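Local atomic coordinates of GCN5-related N-acetyltransferase (Anabaena variabilis, PDB entry 2OZG), a protein that binds coenzyme A and probably transfers acetyl groups to amines, perhaps those of aminoglycosides, as a member of the GCN5-related N-acetyltransferase family. Residues E169-Q174 / I231-T236; H179-R184 / S389-D394; L312-D317 / G324-S329; G135-W140 / S282-M287. All blocks are in the same frame, centred on the assembly; numbering follows the deposited sequence.

Contact 1: E169-Q174 / I231-T236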
# COMPACT_ATOMS: atom_id res chain seq x y z
N GLU A 169 -18.91 -36.05 -16.06
CA GLU A 169 -19.83 -36.87 -15.29
C GLU A 169 -19.91 -36.50 -13.81
O GLU A 169 -20.97 -36.61 -13.21
CB GLU A 169 -19.49 -38.34 -15.51
CG GLU A 169 -19.65 -38.74 -16.98
CD GLU A 169 -19.06 -40.10 -17.29
OE1 GLU A 169 -18.52 -40.73 -16.35
OE2 GLU A 169 -19.15 -40.54 -18.45
N LEU A 170 -18.79 -36.10 -13.22
CA LEU A 170 -18.79 -35.59 -11.86
C LEU A 170 -19.41 -34.19 -11.84
O LEU A 170 -20.13 -33.85 -10.92
CB LEU A 170 -17.36 -35.55 -11.31
CG LEU A 170 -16.72 -36.91 -10.99
CD1 LEU A 170 -15.22 -36.82 -10.77
CD2 LEU A 170 -17.39 -37.57 -9.79
N TYR A 171 -19.07 -33.36 -12.82
CA TYR A 171 -19.65 -32.02 -12.91
C TYR A 171 -21.15 -32.04 -12.95
O TYR A 171 -21.82 -31.35 -12.19
CB TYR A 171 -19.09 -31.24 -14.09
CG TYR A 171 -19.74 -29.87 -14.14
CD1 TYR A 171 -19.31 -28.84 -13.35
CD2 TYR A 171 -20.84 -29.67 -14.94
CE1 TYR A 171 -19.97 -27.61 -13.35
CE2 TYR A 171 -21.48 -28.45 -14.96
CZ TYR A 171 -21.04 -27.44 -14.18
OH TYR A 171 -21.73 -26.25 -14.24
N GLN A 172 -21.70 -32.81 -13.88
CA GLN A 172 -23.16 -32.87 -14.01
C GLN A 172 -23.85 -33.39 -12.75
O GLN A 172 -25.03 -33.11 -12.56
CB GLN A 172 -23.57 -33.62 -15.28
CG GLN A 172 -25.01 -33.26 -15.76
CD GLN A 172 -25.22 -33.43 -17.26
OE1 GLN A 172 -24.73 -34.40 -17.87
NE2 GLN A 172 -25.97 -32.49 -17.87
N GLN A 173 -23.16 -34.15 -11.90
CA GLN A 173 -23.74 -34.57 -10.60
C GLN A 173 -23.83 -33.44 -9.59
O GLN A 173 -24.81 -33.30 -8.92
CB GLN A 173 -22.98 -35.72 -9.99
CG GLN A 173 -23.19 -36.98 -10.70
CD GLN A 173 -22.28 -38.10 -10.19
OE1 GLN A 173 -22.56 -38.71 -9.15
NE2 GLN A 173 -21.23 -38.42 -10.99
N GLN A 174 -22.76 -32.67 -9.42
CA GLN A 174 -22.80 -31.47 -8.56
C GLN A 174 -23.74 -30.39 -9.15
O GLN A 174 -24.41 -29.64 -8.44
CB GLN A 174 -21.35 -30.94 -8.41
CG GLN A 174 -21.26 -29.67 -7.60
CD GLN A 174 -19.92 -29.46 -6.92
OE1 GLN A 174 -19.40 -30.38 -6.28
NE2 GLN A 174 -19.37 -28.22 -7.01
N ILE A 231 -7.84 -22.12 -7.89
CA ILE A 231 -8.70 -23.22 -8.23
C ILE A 231 -9.80 -22.69 -9.16
O ILE A 231 -10.63 -21.89 -8.75
CB ILE A 231 -9.30 -23.88 -6.99
CG1 ILE A 231 -8.20 -24.50 -6.10
CG2 ILE A 231 -10.28 -24.96 -7.38
CD1 ILE A 231 -8.66 -24.99 -4.73
N ARG A 232 -9.85 -23.16 -10.41
CA ARG A 232 -10.87 -22.66 -11.34
C ARG A 232 -12.11 -23.51 -11.39
O ARG A 232 -13.15 -23.02 -11.78
CB ARG A 232 -10.33 -22.46 -12.74
CG ARG A 232 -9.57 -23.62 -13.28
CD ARG A 232 -9.01 -23.38 -14.71
NE ARG A 232 -8.05 -22.29 -14.80
CZ ARG A 232 -7.53 -21.86 -15.96
NH1 ARG A 232 -7.89 -22.43 -17.11
NH2 ARG A 232 -6.68 -20.89 -15.99
N ASP A 233 -12.03 -24.78 -10.99
CA ASP A 233 -13.23 -25.60 -10.95
C ASP A 233 -12.93 -26.72 -9.96
O ASP A 233 -11.80 -27.11 -9.79
CB ASP A 233 -13.53 -26.18 -12.35
CG ASP A 233 -14.89 -26.82 -12.45
OD1 ASP A 233 -15.79 -26.49 -11.62
OD2 ASP A 233 -15.08 -27.61 -13.43
N TRP A 234 -13.95 -27.16 -9.25
CA TRP A 234 -13.79 -28.25 -8.32
C TRP A 234 -15.15 -28.92 -8.18
O TRP A 234 -16.18 -28.27 -8.40
CB TRP A 234 -13.28 -27.77 -6.95
CG TRP A 234 -14.19 -26.67 -6.32
CD1 TRP A 234 -14.04 -25.35 -6.48
CD2 TRP A 234 -15.35 -26.85 -5.49
NE1 TRP A 234 -15.01 -24.69 -5.81
CE2 TRP A 234 -15.85 -25.59 -5.22
CE3 TRP A 234 -16.04 -27.95 -5.02
CZ2 TRP A 234 -16.98 -25.40 -4.46
CZ3 TRP A 234 -17.15 -27.78 -4.30
CH2 TRP A 234 -17.65 -26.50 -4.02
N VAL A 235 -15.10 -30.20 -7.79
CA VAL A 235 -16.26 -30.97 -7.45
C VAL A 235 -15.98 -31.82 -6.19
O VAL A 235 -14.91 -32.43 -6.07
CB VAL A 235 -16.77 -31.86 -8.63
CG1 VAL A 235 -17.71 -32.97 -8.15
CG2 VAL A 235 -17.45 -31.00 -9.69
N THR A 236 -16.93 -31.81 -5.24
CA THR A 236 -16.86 -32.65 -4.02
C THR A 236 -18.25 -33.22 -3.80
O THR A 236 -19.22 -32.48 -3.48
CB THR A 236 -16.34 -31.88 -2.77
OG1 THR A 236 -17.17 -30.76 -2.51
CG2 THR A 236 -14.94 -31.35 -3.03

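Contact 2: H179-R184 / S389-D394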
# COMPACT_ATOMS: atom_id res chain seq x y z
N HIS A 179 -28.46 -25.44 -7.13
CA HIS A 179 -29.48 -24.50 -7.64
C HIS A 179 -28.72 -23.32 -8.27
O HIS A 179 -27.91 -22.62 -7.59
CB HIS A 179 -30.36 -24.10 -6.45
CG HIS A 179 -31.65 -23.40 -6.78
ND1 HIS A 179 -32.63 -23.95 -7.59
CD2 HIS A 179 -32.19 -22.26 -6.27
CE1 HIS A 179 -33.68 -23.15 -7.60
NE2 HIS A 179 -33.44 -22.12 -6.82
N GLY A 180 -28.86 -23.21 -9.60
CA GLY A 180 -28.17 -22.18 -10.36
C GLY A 180 -26.99 -22.61 -11.24
O GLY A 180 -26.56 -21.80 -12.09
N TYR A 181 -26.50 -23.84 -11.08
CA TYR A 181 -25.34 -24.32 -11.82
C TYR A 181 -25.64 -24.45 -13.26
O TYR A 181 -26.78 -24.73 -13.69
CB TYR A 181 -24.78 -25.69 -11.30
CG TYR A 181 -23.41 -25.70 -10.66
CD1 TYR A 181 -23.06 -24.82 -9.63
CD2 TYR A 181 -22.46 -26.65 -11.05
CE1 TYR A 181 -21.77 -24.88 -9.04
CE2 TYR A 181 -21.21 -26.74 -10.43
CZ TYR A 181 -20.87 -25.85 -9.40
OH TYR A 181 -19.63 -25.89 -8.83
N LEU A 182 -24.60 -24.26 -14.04
CA LEU A 182 -24.75 -24.41 -15.49
C LEU A 182 -24.78 -25.85 -15.95
O LEU A 182 -24.18 -26.69 -15.31
CB LEU A 182 -23.57 -23.81 -16.21
CG LEU A 182 -23.34 -22.31 -16.09
CD1 LEU A 182 -22.16 -21.88 -17.02
CD2 LEU A 182 -24.60 -21.54 -16.40
N ASP A 183 -25.54 -26.11 -17.01
CA ASP A 183 -25.29 -27.33 -17.80
C ASP A 183 -24.43 -26.67 -18.88
O ASP A 183 -24.91 -25.97 -19.75
CB ASP A 183 -26.54 -28.03 -18.34
CG ASP A 183 -26.19 -29.24 -19.24
OD1 ASP A 183 -25.00 -29.49 -19.47
OD2 ASP A 183 -27.11 -29.91 -19.72
N ARG A 184 -23.12 -26.81 -18.74
CA ARG A 184 -22.18 -26.06 -19.55
C ARG A 184 -22.15 -26.23 -21.08
O ARG A 184 -22.12 -27.33 -21.62
CB ARG A 184 -20.76 -26.40 -19.09
CG ARG A 184 -20.34 -25.82 -17.77
CD ARG A 184 -19.03 -26.46 -17.28
NE ARG A 184 -18.59 -25.82 -16.03
CZ ARG A 184 -17.61 -26.24 -15.24
NH1 ARG A 184 -16.95 -27.34 -15.53
NH2 ARG A 184 -17.33 -25.56 -14.13
N SER A 389 -29.45 -20.84 -1.86
CA SER A 389 -29.05 -19.60 -2.48
C SER A 389 -28.38 -19.91 -3.82
O SER A 389 -27.42 -20.71 -3.90
CB SER A 389 -28.12 -18.79 -1.57
OG SER A 389 -28.06 -17.43 -2.01
N PRO A 390 -28.88 -19.28 -4.90
CA PRO A 390 -28.35 -19.64 -6.22
C PRO A 390 -26.96 -19.18 -6.54
O PRO A 390 -26.63 -18.02 -6.34
CB PRO A 390 -29.36 -19.01 -7.16
CG PRO A 390 -29.95 -17.83 -6.35
CD PRO A 390 -29.91 -18.22 -4.96
N TRP A 391 -26.14 -20.06 -7.11
CA TRP A 391 -24.82 -19.64 -7.52
C TRP A 391 -24.33 -20.53 -8.64
O TRP A 391 -24.97 -21.52 -8.98
CB TRP A 391 -23.89 -19.64 -6.30
CG TRP A 391 -23.54 -21.06 -5.76
CD1 TRP A 391 -24.34 -21.87 -4.98
CD2 TRP A 391 -22.32 -21.80 -5.98
NE1 TRP A 391 -23.68 -23.05 -4.71
CE2 TRP A 391 -22.43 -23.01 -5.29
CE3 TRP A 391 -21.12 -21.53 -6.65
CZ2 TRP A 391 -21.43 -23.96 -5.29
CZ3 TRP A 391 -20.13 -22.48 -6.64
CH2 TRP A 391 -20.28 -23.67 -5.96
N MSE A 392 -23.26 -20.10 -9.31
CA MSE A 392 -22.60 -20.90 -10.28
C MSE A 392 -21.12 -20.69 -10.05
O MSE A 392 -20.70 -19.64 -9.54
CB MSE A 392 -22.91 -20.55 -11.72
CG MSE A 392 -22.30 -19.24 -12.23
SE MSE A 392 -22.84 -19.00 -14.08
CE MSE A 392 -24.66 -19.21 -13.92
N ILE A 393 -20.34 -21.66 -10.52
CA ILE A 393 -18.87 -21.61 -10.38
C ILE A 393 -18.23 -20.94 -11.58
O ILE A 393 -17.07 -20.50 -11.56
CB ILE A 393 -18.32 -23.02 -10.15
CG1 ILE A 393 -16.91 -22.97 -9.51
CG2 ILE A 393 -18.33 -23.86 -11.49
CD1 ILE A 393 -16.50 -24.28 -8.91
N ASP A 394 -19.02 -20.77 -12.60
CA ASP A 394 -18.53 -20.32 -13.89
C ASP A 394 -18.78 -18.84 -14.19
O ASP A 394 -19.72 -18.21 -13.76
CB ASP A 394 -19.21 -21.15 -14.99
CG ASP A 394 -18.83 -22.58 -14.98
OD1 ASP A 394 -17.63 -22.89 -14.94
OD2 ASP A 394 -19.74 -23.42 -15.08
O HOH W 1 -27.34 -23.17 -4.96
O HOH W 2 -21.82 -23.66 -13.10

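Contact 3: L312-D317 / G324-S329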
# COMPACT_ATOMS: atom_id res chain seq x y z
N LEU A 312 -50.39 -15.15 -10.48
CA LEU A 312 -49.42 -14.10 -10.81
C LEU A 312 -49.96 -13.11 -11.81
O LEU A 312 -50.85 -13.45 -12.63
CB LEU A 312 -48.22 -14.75 -11.52
CG LEU A 312 -47.37 -15.81 -10.80
CD1 LEU A 312 -46.54 -16.65 -11.79
CD2 LEU A 312 -46.43 -15.08 -9.83
N GLU A 313 -49.43 -11.91 -11.73
CA GLU A 313 -49.71 -10.86 -12.69
C GLU A 313 -48.40 -10.26 -13.10
O GLU A 313 -47.74 -9.59 -12.34
CB GLU A 313 -50.65 -9.81 -12.14
CG GLU A 313 -51.23 -8.94 -13.25
CD GLU A 313 -52.38 -8.13 -12.75
OE1 GLU A 313 -52.20 -7.41 -11.75
OE2 GLU A 313 -53.47 -8.23 -13.35
N VAL A 314 -48.02 -10.50 -14.35
CA VAL A 314 -46.70 -10.10 -14.80
C VAL A 314 -46.72 -8.98 -15.84
O VAL A 314 -47.57 -8.98 -16.72
CB VAL A 314 -45.95 -11.32 -15.41
CG1 VAL A 314 -44.49 -10.97 -15.77
CG2 VAL A 314 -46.01 -12.52 -14.49
N GLN A 315 -45.81 -8.02 -15.70
CA GLN A 315 -45.61 -6.98 -16.70
C GLN A 315 -44.35 -7.34 -17.48
O GLN A 315 -43.37 -7.77 -16.89
CB GLN A 315 -45.43 -5.57 -16.10
CG GLN A 315 -45.12 -4.53 -17.19
CD GLN A 315 -45.05 -3.07 -16.72
OE1 GLN A 315 -45.72 -2.65 -15.77
NE2 GLN A 315 -44.24 -2.28 -17.44
N ASP A 316 -44.41 -7.19 -18.79
CA ASP A 316 -43.22 -7.37 -19.67
C ASP A 316 -43.45 -6.42 -20.83
O ASP A 316 -44.31 -6.68 -21.71
CB ASP A 316 -43.08 -8.79 -20.19
CG ASP A 316 -41.78 -9.04 -20.88
OD1 ASP A 316 -41.15 -8.11 -21.43
OD2 ASP A 316 -41.35 -10.21 -20.87
N ASP A 317 -42.68 -5.35 -20.85
CA ASP A 317 -42.83 -4.32 -21.86
C ASP A 317 -42.13 -4.67 -23.20
O ASP A 317 -42.26 -3.93 -24.16
CB ASP A 317 -42.26 -3.00 -21.32
CG ASP A 317 -40.73 -3.05 -21.13
OD1 ASP A 317 -40.19 -4.15 -20.85
OD2 ASP A 317 -40.07 -1.99 -21.21
N GLY A 324 -49.26 -10.40 -18.46
CA GLY A 324 -50.63 -10.85 -18.18
C GLY A 324 -50.74 -11.66 -16.92
O GLY A 324 -49.82 -11.68 -16.10
N LYS A 325 -51.86 -12.38 -16.78
CA LYS A 325 -52.10 -13.16 -15.59
C LYS A 325 -51.87 -14.64 -15.87
O LYS A 325 -52.24 -15.11 -16.91
CB LYS A 325 -53.50 -12.95 -15.08
CG LYS A 325 -53.80 -11.53 -14.58
CD LYS A 325 -55.31 -11.47 -14.35
CE LYS A 325 -55.75 -10.26 -13.59
NZ LYS A 325 -57.25 -10.35 -13.34
N PHE A 326 -51.20 -15.31 -14.94
CA PHE A 326 -50.83 -16.71 -15.04
C PHE A 326 -51.11 -17.37 -13.67
O PHE A 326 -50.88 -16.77 -12.59
CB PHE A 326 -49.31 -16.87 -15.37
CG PHE A 326 -48.88 -16.19 -16.63
CD1 PHE A 326 -48.45 -14.86 -16.62
CD2 PHE A 326 -48.90 -16.87 -17.85
CE1 PHE A 326 -48.09 -14.20 -17.80
CE2 PHE A 326 -48.52 -16.22 -19.04
CZ PHE A 326 -48.12 -14.89 -19.02
N ILE A 327 -51.64 -18.58 -13.72
CA ILE A 327 -51.76 -19.39 -12.53
C ILE A 327 -50.64 -20.44 -12.56
O ILE A 327 -50.56 -21.24 -13.49
CB ILE A 327 -53.10 -20.12 -12.44
CG1 ILE A 327 -54.24 -19.11 -12.58
CG2 ILE A 327 -53.15 -20.92 -11.16
CD1 ILE A 327 -55.66 -19.73 -12.69
N LEU A 328 -49.78 -20.40 -11.56
CA LEU A 328 -48.76 -21.41 -11.35
C LEU A 328 -49.31 -22.42 -10.34
O LEU A 328 -49.53 -22.06 -9.17
CB LEU A 328 -47.53 -20.76 -10.72
CG LEU A 328 -46.38 -21.64 -10.35
CD1 LEU A 328 -45.86 -22.39 -11.56
CD2 LEU A 328 -45.31 -20.77 -9.70
N SER A 329 -49.53 -23.67 -10.76
CA SER A 329 -50.03 -24.70 -9.83
C SER A 329 -48.92 -25.68 -9.61
O SER A 329 -48.43 -26.29 -10.57
CB SER A 329 -51.25 -25.48 -10.40
OG SER A 329 -52.29 -24.58 -10.69

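Contact 4: G135-W140 / S282-M287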
# COMPACT_ATOMS: atom_id res chain seq x y z
N GLY A 135 -28.42 -14.40 -9.21
CA GLY A 135 -27.58 -15.42 -8.62
C GLY A 135 -26.24 -14.85 -8.26
O GLY A 135 -25.88 -13.74 -8.70
N SER A 136 -25.47 -15.64 -7.55
CA SER A 136 -24.16 -15.19 -7.09
C SER A 136 -22.97 -15.96 -7.62
O SER A 136 -23.10 -17.09 -8.09
CB SER A 136 -24.14 -15.28 -5.56
OG SER A 136 -25.19 -14.48 -5.01
N SER A 137 -21.81 -15.28 -7.61
CA SER A 137 -20.52 -15.91 -7.86
C SER A 137 -19.64 -15.20 -6.85
O SER A 137 -19.83 -14.02 -6.58
CB SER A 137 -19.98 -15.70 -9.28
OG SER A 137 -19.88 -14.31 -9.56
N CYS A 138 -18.70 -15.94 -6.29
CA CYS A 138 -17.89 -15.46 -5.17
C CYS A 138 -16.53 -16.13 -5.24
O CYS A 138 -16.46 -17.36 -5.36
CB CYS A 138 -18.57 -15.86 -3.86
SG CYS A 138 -17.88 -15.18 -2.48
N VAL A 139 -15.49 -15.32 -5.14
CA VAL A 139 -14.12 -15.79 -5.09
C VAL A 139 -13.64 -15.65 -3.66
O VAL A 139 -13.65 -14.57 -3.08
CB VAL A 139 -13.18 -15.00 -6.04
CG1 VAL A 139 -11.78 -15.53 -5.89
CG2 VAL A 139 -13.63 -15.20 -7.46
N TRP A 140 -13.30 -16.80 -3.08
CA TRP A 140 -12.78 -16.90 -1.75
C TRP A 140 -11.28 -17.01 -1.78
O TRP A 140 -10.74 -17.52 -2.73
CB TRP A 140 -13.33 -18.16 -1.08
CG TRP A 140 -14.76 -18.02 -0.69
CD1 TRP A 140 -15.83 -18.20 -1.48
CD2 TRP A 140 -15.26 -17.61 0.59
NE1 TRP A 140 -16.97 -17.96 -0.77
CE2 TRP A 140 -16.66 -17.61 0.51
CE3 TRP A 140 -14.66 -17.29 1.80
CZ2 TRP A 140 -17.49 -17.26 1.60
CZ3 TRP A 140 -15.49 -16.97 2.91
CH2 TRP A 140 -16.90 -16.96 2.77
N SER A 282 -13.75 -11.36 -3.87
CA SER A 282 -14.66 -10.61 -4.71
C SER A 282 -15.92 -11.41 -4.93
O SER A 282 -15.97 -12.66 -4.73
CB SER A 282 -14.04 -10.33 -6.08
OG SER A 282 -13.64 -11.55 -6.67
N GLN A 283 -16.96 -10.69 -5.30
CA GLN A 283 -18.22 -11.33 -5.61
C GLN A 283 -18.91 -10.57 -6.73
O GLN A 283 -18.60 -9.40 -7.03
CB GLN A 283 -19.12 -11.34 -4.40
CG GLN A 283 -19.53 -9.96 -3.99
CD GLN A 283 -20.48 -9.99 -2.86
OE1 GLN A 283 -21.62 -10.46 -3.00
NE2 GLN A 283 -20.05 -9.46 -1.71
N ASP A 284 -19.83 -11.27 -7.38
CA ASP A 284 -20.59 -10.72 -8.48
C ASP A 284 -21.98 -11.33 -8.48
O ASP A 284 -22.16 -12.48 -8.07
CB ASP A 284 -19.91 -11.07 -9.81
CG ASP A 284 -18.65 -10.29 -10.04
OD1 ASP A 284 -18.74 -9.16 -10.56
OD2 ASP A 284 -17.55 -10.81 -9.74
N ARG A 285 -22.97 -10.54 -8.86
CA ARG A 285 -24.26 -11.11 -9.14
C ARG A 285 -24.47 -11.14 -10.63
O ARG A 285 -24.35 -10.15 -11.31
CB ARG A 285 -25.39 -10.37 -8.46
CG ARG A 285 -25.32 -10.49 -6.96
CD ARG A 285 -26.37 -9.64 -6.27
NE ARG A 285 -26.19 -9.75 -4.84
CZ ARG A 285 -26.74 -8.95 -3.95
NH1 ARG A 285 -27.59 -8.00 -4.33
NH2 ARG A 285 -26.43 -9.09 -2.66
N TRP A 286 -24.79 -12.32 -11.13
CA TRP A 286 -25.23 -12.47 -12.46
C TRP A 286 -26.72 -12.22 -12.56
O TRP A 286 -27.47 -12.27 -11.56
CB TRP A 286 -24.83 -13.83 -13.05
CG TRP A 286 -24.88 -14.99 -12.15
CD1 TRP A 286 -23.86 -15.46 -11.36
CD2 TRP A 286 -25.97 -15.89 -11.97
NE1 TRP A 286 -24.28 -16.59 -10.68
CE2 TRP A 286 -25.54 -16.91 -11.09
CE3 TRP A 286 -27.29 -15.95 -12.47
CZ2 TRP A 286 -26.36 -17.97 -10.70
CZ3 TRP A 286 -28.08 -17.00 -12.11
CH2 TRP A 286 -27.61 -18.00 -11.22
N MSE A 287 -27.16 -11.99 -13.80
CA MSE A 287 -28.52 -11.64 -14.03
C MSE A 287 -29.20 -12.62 -14.88
O MSE A 287 -28.58 -13.30 -15.70
CB MSE A 287 -28.53 -10.30 -14.72
CG MSE A 287 -28.07 -9.13 -13.87
SE MSE A 287 -28.30 -7.40 -14.81
CE MSE A 287 -29.12 -6.33 -13.35
O HOH W 3 -24.55 -12.09 -4.01
O HOH W 4 -17.03 -13.90 -8.80

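Contact 1: E169-Q174 / I231-T236
Helix-on-strand packing joins Gln174 of helix 165-177 to the C-terminal end of strand 227-236, the strand belonging to the second GNAT-type region, with the helix lying across one side of the sheet at 72° to the strand. Tyr171 and Val235 have the nearest CA atoms, 6.5 Å apart, and the interface is buried. Val235 points toward the helix: its CG1 lies 3.8 Å from the carbonyl O of Leu170 and also meets Leu170 CB, while CG2 reaches Tyr171 CA and the aliphatic part of Gln174. The Gln174 chain slides past Val235 in the opposite direction, CG anti to the backbone N, and carries its amide beyond the valine to the strand backbone. There NE2 lies over one face of the Trp234 indole, 3.5 Å from CZ3, with amide and ring planes 65° apart; the same nitrogen is hydrogen-bonded to Tyr181 OH. Tyr171 sends its own hydroxyl elsewhere, to the carbonyl of Leu182. With both ends of its buried amide bonded, Gln174 is held against rotation, and its OE1 accepts the Thr236 N-H at 3.0 Å, in the plane of the side-chain carbonyl and with an N-H...O angle of 159°.

Contact 2: H179-R184 / S389-D394
Tyr181 sets the edge of its ring against the face of the Trp391 indole, CE1 lying 3.6 Å from Trp391 CH2 in a T-shaped pair whose planes stand at 81°. The two side chains run side by side and point the same way. The phenol then continues onto Ile393, where OH touches CB and CD1, while its hydrogen-bonding partner is NE2 of Gln174 on helix 165-177. Leu182 faces the C-terminal residues and presses CD2 on the methyl CE of Met392 (selenomethionine), a tight contact of 3.4 Å; its other methyl, CD1, lies beside Asp394. The segments run nearly parallel: residues 389-394, in the loop after helix 375-385 near the C-terminus, lie alongside the segment that includes strand 182-183, bringing the sterol-carrier-protein region against the second GNAT-type region. The backbone is tied at one end by Trp391 N, which donates to His179 O at 3.1 Å. A water bridges that same oxygen to Ser389 O. Gly180 passes close to Trp391 O, where a CB would clash. At the other end Arg184 and Asp394 form a salt bridge. The extended arginine chain meets the carboxylate at about a right angle: NE donates to the syn side of OD2 at 2.8 Å, nearly straight at 171°, whereas the NH2 bond to OD1 is weak in angle. Asp233 takes NH1 of Arg184 in a second salt bridge, so two carboxylates share the buried guanidinium, which would probably favour its charged form. A further water donates to Asp394 OD2 at 2.9 Å and accepts from Leu182 N.

Contact 3: L312-D317 / G324-S329
Leu312 and Phe326 exchange backbone hydrogen bonds in both directions, Leu312 N to Phe326 O at 2.7 Å and Phe326 N to Leu312 O at 3.0 Å. Val314 and Gly324 form the next hydrogen-bonded pair, its bond from Val314 N to Gly324 O nearly straight at 176°. Between them Glu313 and Lys325 make a non-hydrogen-bonded pair whose side chains lie alongside each other and point the same way. Glu313 OE2 rests 3.1 Å from Lys325 CE, but the charged NZ is 4.3 Å from OE2, beyond a salt bridge; NZ makes a weak hydrogen bond to Gly341 O instead. An alanine in place of Glu313 would probably leave the lysine methylenes without their flanking chain and its ammonium without the nearby negative charge. On the other face of the sheet, Val314 CG2 meets Phe326 CD1 at 4.0 Å, the two side chains crossing at about a right angle. Leu312 CD1 approaches Leu328 CB more loosely. Phe326, Leu312 and Leu328 pack on helix 293-299, the first on Val293 and Cys294 and the two leucines on Leu297, whereas Val314 touches Leu347. Strand 345-348 flanks the pair, Glu313 making backbone hydrogen bonds with Leu345 and Leu347. The arrangement is that of an antiparallel beta hairpin of two adjacent inner strands in the five-stranded mixed sheet of the sterol-carrier-protein-like domain, with a helix packed on its apolar face.

Contact 4: G135-W140 / S282-M287
Strands 132-143 and 279-290 run antiparallel in regular register, with Gly135, Ser137 and Val139 hydrogen-bonded opposite Trp286, Asp284 and Ser282. This pairing joins a strand of the N-terminal GNAT-type region to one of the second, across 141 intervening residues. The central pair is well formed, Ser137 N to Asp284 O and Asp284 N to Ser137 O both at 2.9 Å, while the bonds between Gly135 and Trp286 are weak. Trp286 folds its indole back over the neighbouring strand, CG lying between its own backbone N and carbonyl carbon (chi1 38°). Its six-membered ring sits flat on Gly135, whose CA lies 3.4 Å from the ring centroid and 9° off the normal, a CH-pi contact. A side chain at Gly135 would run into CZ2. Tyr119 and Met392 also touch the indole. An alanine in place of Trp286 would probably take away the ring packed on Gly135 CA and leave Ser136 O without the indole N-H. On the face of Ser136 and Arg285, a water accepts from Arg285 NE at 3.0 Å, in the guanidinium plane, and is hydrogen-bonded to Ser136 OG. Arg285 NH1 turns to Gln133, and NH2 donates to Asp267 O of the second subunit, so this strand also takes part in the assembly. At the rim of the indole, Trp286 NE1 reaches Ser136 O in a weak hydrogen bond of 2.9 Å with an angle of 145°.

Contact 2 is the hub: its centre is 11 Å from those of contact 1 and contact 4, and it touches both. Toward contact 1, Tyr171 CE1 packs 3.3 Å from Tyr181 CE2; toward contact 4, Pro390 O lies 2.9 Å from Ser136 N in a probable hydrogen bond. The C-terminal loop thereby bonds to strand 132-143, which pairs with a strand of the second GNAT-type region. Contacts 1 and 4 do not meet, their nearest atoms about 7 Å apart. Contact 3 stands apart in the sterol-carrier-like domain, its centre 26 Å from that of contact 2. None belongs to the coenzyme A pocket; the Asp284 side chain is about 10 Å from a bound coenzyme A and that of Met392 about 13 Å.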